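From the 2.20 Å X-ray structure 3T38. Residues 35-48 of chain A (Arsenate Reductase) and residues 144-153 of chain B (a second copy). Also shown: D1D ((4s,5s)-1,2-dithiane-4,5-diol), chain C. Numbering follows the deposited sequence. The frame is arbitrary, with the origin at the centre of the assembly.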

# COMPACT_ATOMS: atom_id res chain seq x y z
N ASN A 35 -5.53 -10.48 10.36
CA ASN A 35 -5.92 -9.15 10.82
C ASN A 35 -5.22 -7.97 10.10
O ASN A 35 -5.88 -7.01 9.72
N ARG A 36 -3.90 -8.04 9.85
CA ARG A 36 -3.26 -6.95 9.08
C ARG A 36 -3.79 -6.86 7.70
O ARG A 36 -3.88 -5.77 7.12
N TYR A 37 -4.12 -8.00 7.13
CA TYR A 37 -4.62 -8.04 5.77
C TYR A 37 -5.81 -7.16 5.59
O TYR A 37 -5.89 -6.33 4.66
N ILE A 38 -6.75 -7.30 6.49
CA ILE A 38 -7.93 -6.47 6.34
C ILE A 38 -7.75 -4.97 6.66
O ILE A 38 -8.26 -4.13 5.92
N PHE A 39 -7.08 -4.65 7.75
CA PHE A 39 -6.94 -3.24 8.11
C PHE A 39 -5.97 -2.51 7.16
O PHE A 39 -6.22 -1.34 6.83
N GLU A 40 -4.89 -3.19 6.75
CA GLU A 40 -3.94 -2.61 5.83
C GLU A 40 -4.58 -2.43 4.48
O GLU A 40 -4.36 -1.42 3.79
N SER A 41 -5.38 -3.41 4.05
CA SER A 41 -6.08 -3.23 2.80
C SER A 41 -7.05 -2.04 2.76
O SER A 41 -7.11 -1.31 1.75
N TYR A 42 -7.81 -1.89 3.84
CA TYR A 42 -8.70 -0.76 4.07
C TYR A 42 -7.97 0.58 3.95
O TYR A 42 -8.41 1.48 3.26
N VAL A 43 -6.86 0.69 4.66
CA VAL A 43 -6.06 1.90 4.68
C VAL A 43 -5.46 2.15 3.33
O VAL A 43 -5.61 3.30 2.81
N SER A 44 -4.92 1.10 2.71
CA SER A 44 -4.46 1.22 1.31
C SER A 44 -5.49 1.85 0.37
O SER A 44 -5.19 2.78 -0.42
N LEU A 45 -6.71 1.32 0.43
CA LEU A 45 -7.73 1.86 -0.48
C LEU A 45 -8.14 3.24 -0.07
O LEU A 45 -8.44 4.11 -0.94
N ALA A 46 -8.16 3.48 1.26
CA ALA A 46 -8.60 4.78 1.75
C ALA A 46 -7.70 5.89 1.23
O ALA A 46 -8.15 7.02 1.03
N ARG A 47 -6.42 5.58 1.02
CA ARG A 47 -5.44 6.60 0.58
C ARG A 47 -5.82 7.25 -0.74
O ARG A 47 -5.64 8.47 -0.90
N THR A 48 -6.38 6.44 -1.64
CA THR A 48 -6.63 6.91 -3.02
C THR A 48 -8.11 7.15 -3.25
O THR A 48 -8.47 8.00 -4.05
N LYS B 144 6.50 8.12 2.52
CA LYS B 144 5.95 6.74 2.73
C LYS B 144 4.40 6.73 2.79
O LYS B 144 3.81 7.73 3.14
N PRO B 145 3.76 5.61 2.38
CA PRO B 145 2.29 5.68 2.44
C PRO B 145 1.79 5.55 3.83
O PRO B 145 2.34 4.76 4.63
N LEU B 146 0.68 6.19 4.09
CA LEU B 146 -0.08 5.92 5.30
C LEU B 146 -0.44 4.44 5.42
O LEU B 146 -0.96 3.83 4.47
N THR B 147 -0.23 3.87 6.62
CA THR B 147 -0.56 2.49 6.89
C THR B 147 -1.39 2.38 8.17
O THR B 147 -1.42 3.29 8.99
N ASP B 148 -2.04 1.23 8.37
CA ASP B 148 -2.94 1.14 9.50
C ASP B 148 -2.16 1.10 10.79
O ASP B 148 -2.57 1.74 11.74
N ASP B 149 -1.04 0.40 10.81
CA ASP B 149 -0.35 0.06 12.06
C ASP B 149 0.10 1.36 12.77
O ASP B 149 -0.05 1.52 13.98
N VAL B 150 0.65 2.28 12.00
CA VAL B 150 1.06 3.54 12.58
C VAL B 150 -0.09 4.35 13.11
O VAL B 150 0.11 5.09 14.07
N ILE B 151 -1.29 4.26 12.50
CA ILE B 151 -2.46 4.92 13.09
C ILE B 151 -2.85 4.28 14.42
O ILE B 151 -2.99 4.98 15.41
N ARG B 152 -2.92 2.95 14.48
CA ARG B 152 -3.32 2.21 15.69
C ARG B 152 -2.45 2.52 16.88
O ARG B 152 -2.90 2.53 18.05
N ALA B 153 -1.16 2.67 16.58
CA ALA B 153 -0.14 3.02 17.55
C ALA B 153 -0.31 4.43 18.12
O ALA B 153 0.05 4.63 19.26

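Helix 35-48 of chain A meets helix 148-153 of chain B almost at right angles, the axes 9.9 Å apart at closest approach, and Asp B148 is the knob. Its CB points toward chain A, and chi1 t carries the carboxylate among Arg A36, Phe A39, Glu A40 and Val A43. There Asp B148 OD2 accepts from Arg A36 NH1 (3.0 Å) and NH2 (2.9 Å), a salt bridge, and from Arg B152 NE within its own chain (2.8 Å). Both arginines converge on this one oxygen, which leaves Arg A36 NH2 and Arg B152 NE, two donors, 3.0 Å apart.

Arg A36 and Glu A40 leave their helix sideways, and their m, m chi1 and chi2 bend both ends back to the contact. Glu A40 then receives two backbone amides: Asp B148 N donates to OE1 (2.7 Å, nearly straight), and Asp B149 N weakly to OE2 (3.1 Å).

Phe A39, chi1 m, offers a ring face to the Arg B152 guanidinium, a cation-pi contact with Arg B152 CZ 4.2 Å from the Phe A39 ring centroid. Val A43, chi1 t, sets CG1 4.2 Å from Leu B146 CG and CG2 4.2 Å from Ile B151 CD1. Arg A47 reaches with NH1 to Leu B146 O (2.7 Å), with Pro B145 over its guanidinium face. The dithiane diol lies over the Tyr A37 ring.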

# COMPACT_ATOMS: atom_id res chain seq x y z
CB ASN A 35 -5.91 -9.07 12.36
CG ASN A 35 -6.94 -10.04 12.97
OD1 ASN A 35 -7.63 -10.77 12.22
ND2 ASN A 35 -7.03 -10.11 14.32
CB ARG A 36 -1.73 -7.15 8.96
CG ARG A 36 -1.01 -7.02 10.30
CD ARG A 36 -1.03 -5.53 10.75
NE ARG A 36 -2.21 -5.20 11.50
CZ ARG A 36 -2.76 -3.98 11.56
NH1 ARG A 36 -2.27 -2.96 10.86
NH2 ARG A 36 -3.84 -3.79 12.31
CB TYR A 37 -4.91 -9.45 5.28
CG TYR A 37 -3.82 -9.87 4.35
CD1 TYR A 37 -3.95 -9.72 2.96
CD2 TYR A 37 -2.65 -10.43 4.84
CE1 TYR A 37 -2.90 -10.11 2.09
CE2 TYR A 37 -1.61 -10.83 3.97
CZ TYR A 37 -1.74 -10.67 2.62
OH TYR A 37 -0.68 -11.05 1.80
CB ILE A 38 -9.09 -7.11 7.03
CG1 ILE A 38 -10.25 -6.16 7.09
CG2 ILE A 38 -8.67 -7.56 8.41
CD1 ILE A 38 -10.79 -6.05 8.45
CB PHE A 39 -6.51 -3.02 9.54
CG PHE A 39 -7.62 -3.29 10.55
CD1 PHE A 39 -7.77 -4.56 11.13
CD2 PHE A 39 -8.48 -2.27 10.95
CE1 PHE A 39 -8.76 -4.84 12.05
CE2 PHE A 39 -9.50 -2.53 11.90
CZ PHE A 39 -9.65 -3.83 12.45
CB GLU A 40 -2.63 -3.40 5.75
CG GLU A 40 -1.88 -3.42 7.09
CD GLU A 40 -1.46 -2.00 7.59
OE1 GLU A 40 -1.57 -1.00 6.86
OE2 GLU A 40 -0.99 -1.89 8.75
CB SER A 41 -6.84 -4.50 2.43
OG SER A 41 -5.91 -5.43 1.95
CB TYR A 42 -9.26 -0.86 5.45
CG TYR A 42 -10.21 0.29 5.78
CD1 TYR A 42 -9.81 1.31 6.64
CD2 TYR A 42 -11.50 0.30 5.27
CE1 TYR A 42 -10.67 2.34 6.96
CE2 TYR A 42 -12.37 1.32 5.56
CZ TYR A 42 -11.95 2.35 6.41
OH TYR A 42 -12.81 3.37 6.69
CB VAL A 43 -5.04 1.96 5.87
CG1 VAL A 43 -4.10 3.17 5.67
CG2 VAL A 43 -5.80 2.11 7.19
CB SER A 44 -4.09 -0.16 0.75
OG SER A 44 -2.83 -0.44 1.37
CB LEU A 45 -8.93 0.90 -0.56
CG LEU A 45 -8.58 -0.44 -1.28
CD1 LEU A 45 -9.79 -1.37 -1.18
CD2 LEU A 45 -8.23 -0.20 -2.73
CB ALA A 46 -8.62 4.80 3.24
CB ARG A 47 -4.05 5.99 0.51
CG ARG A 47 -3.39 5.83 1.89
CD ARG A 47 -1.87 5.47 1.77
NE ARG A 47 -1.69 4.50 0.69
CZ ARG A 47 -1.35 3.22 0.85
NH1 ARG A 47 -1.14 2.65 2.07
NH2 ARG A 47 -1.22 2.50 -0.25
CB THR A 48 -6.11 5.90 -4.10
OG1 THR A 48 -6.47 4.57 -3.71
CG2 THR A 48 -4.55 5.98 -4.15
CB LYS B 144 6.54 6.07 3.96
CG LYS B 144 6.03 6.66 5.34
CD LYS B 144 7.04 6.34 6.48
CE LYS B 144 8.29 7.22 6.41
NZ LYS B 144 7.95 8.68 6.27
CB PRO B 145 1.83 4.42 1.64
CG PRO B 145 3.04 3.47 1.71
CD PRO B 145 4.23 4.41 1.66
CB LEU B 146 -1.35 6.78 5.31
CG LEU B 146 -2.20 6.75 6.58
CD1 LEU B 146 -1.39 7.34 7.84
CD2 LEU B 146 -3.55 7.46 6.33
CB THR B 147 0.69 1.67 7.07
OG1 THR B 147 1.57 2.37 7.98
CG2 THR B 147 1.40 1.41 5.73
CB ASP B 148 -3.87 -0.07 9.41
CG ASP B 148 -4.75 -0.18 10.60
OD1 ASP B 148 -5.66 0.67 10.73
OD2 ASP B 148 -4.53 -1.10 11.42
CB ASP B 149 0.85 -0.92 11.84
CG ASP B 149 1.57 -0.65 10.55
OD1 ASP B 149 1.70 0.55 10.21
OD2 ASP B 149 1.95 -1.61 9.83
CB VAL B 150 1.98 4.38 11.65
CG1 VAL B 150 3.19 3.57 11.24
CG2 VAL B 150 1.23 4.92 10.45
CB ILE B 151 -3.69 5.02 12.08
CG1 ILE B 151 -3.27 5.69 10.72
CG2 ILE B 151 -4.85 5.78 12.72
CD1 ILE B 151 -4.30 5.33 9.51
CB ARG B 152 -3.10 0.71 15.43
CG ARG B 152 -4.28 0.01 15.11
CD ARG B 152 -3.99 -1.37 14.62
NE ARG B 152 -5.28 -1.75 14.06
CZ ARG B 152 -6.14 -2.54 14.69
NH1 ARG B 152 -5.80 -3.12 15.85
NH2 ARG B 152 -7.31 -2.78 14.14
CB ALA B 153 1.25 2.94 16.88
S1 D1D C . 1.26 -4.96 5.03
C1 D1D C . 1.79 -6.00 6.43
C2 D1D C . 1.57 -7.42 6.06
O2 D1D C . 1.75 -8.17 7.20
C3 D1D C . 0.09 -7.63 5.85
O3 D1D C . -0.10 -8.88 6.32
C4 D1D C . -0.43 -7.62 4.44
S4 D1D C . -0.51 -5.88 3.90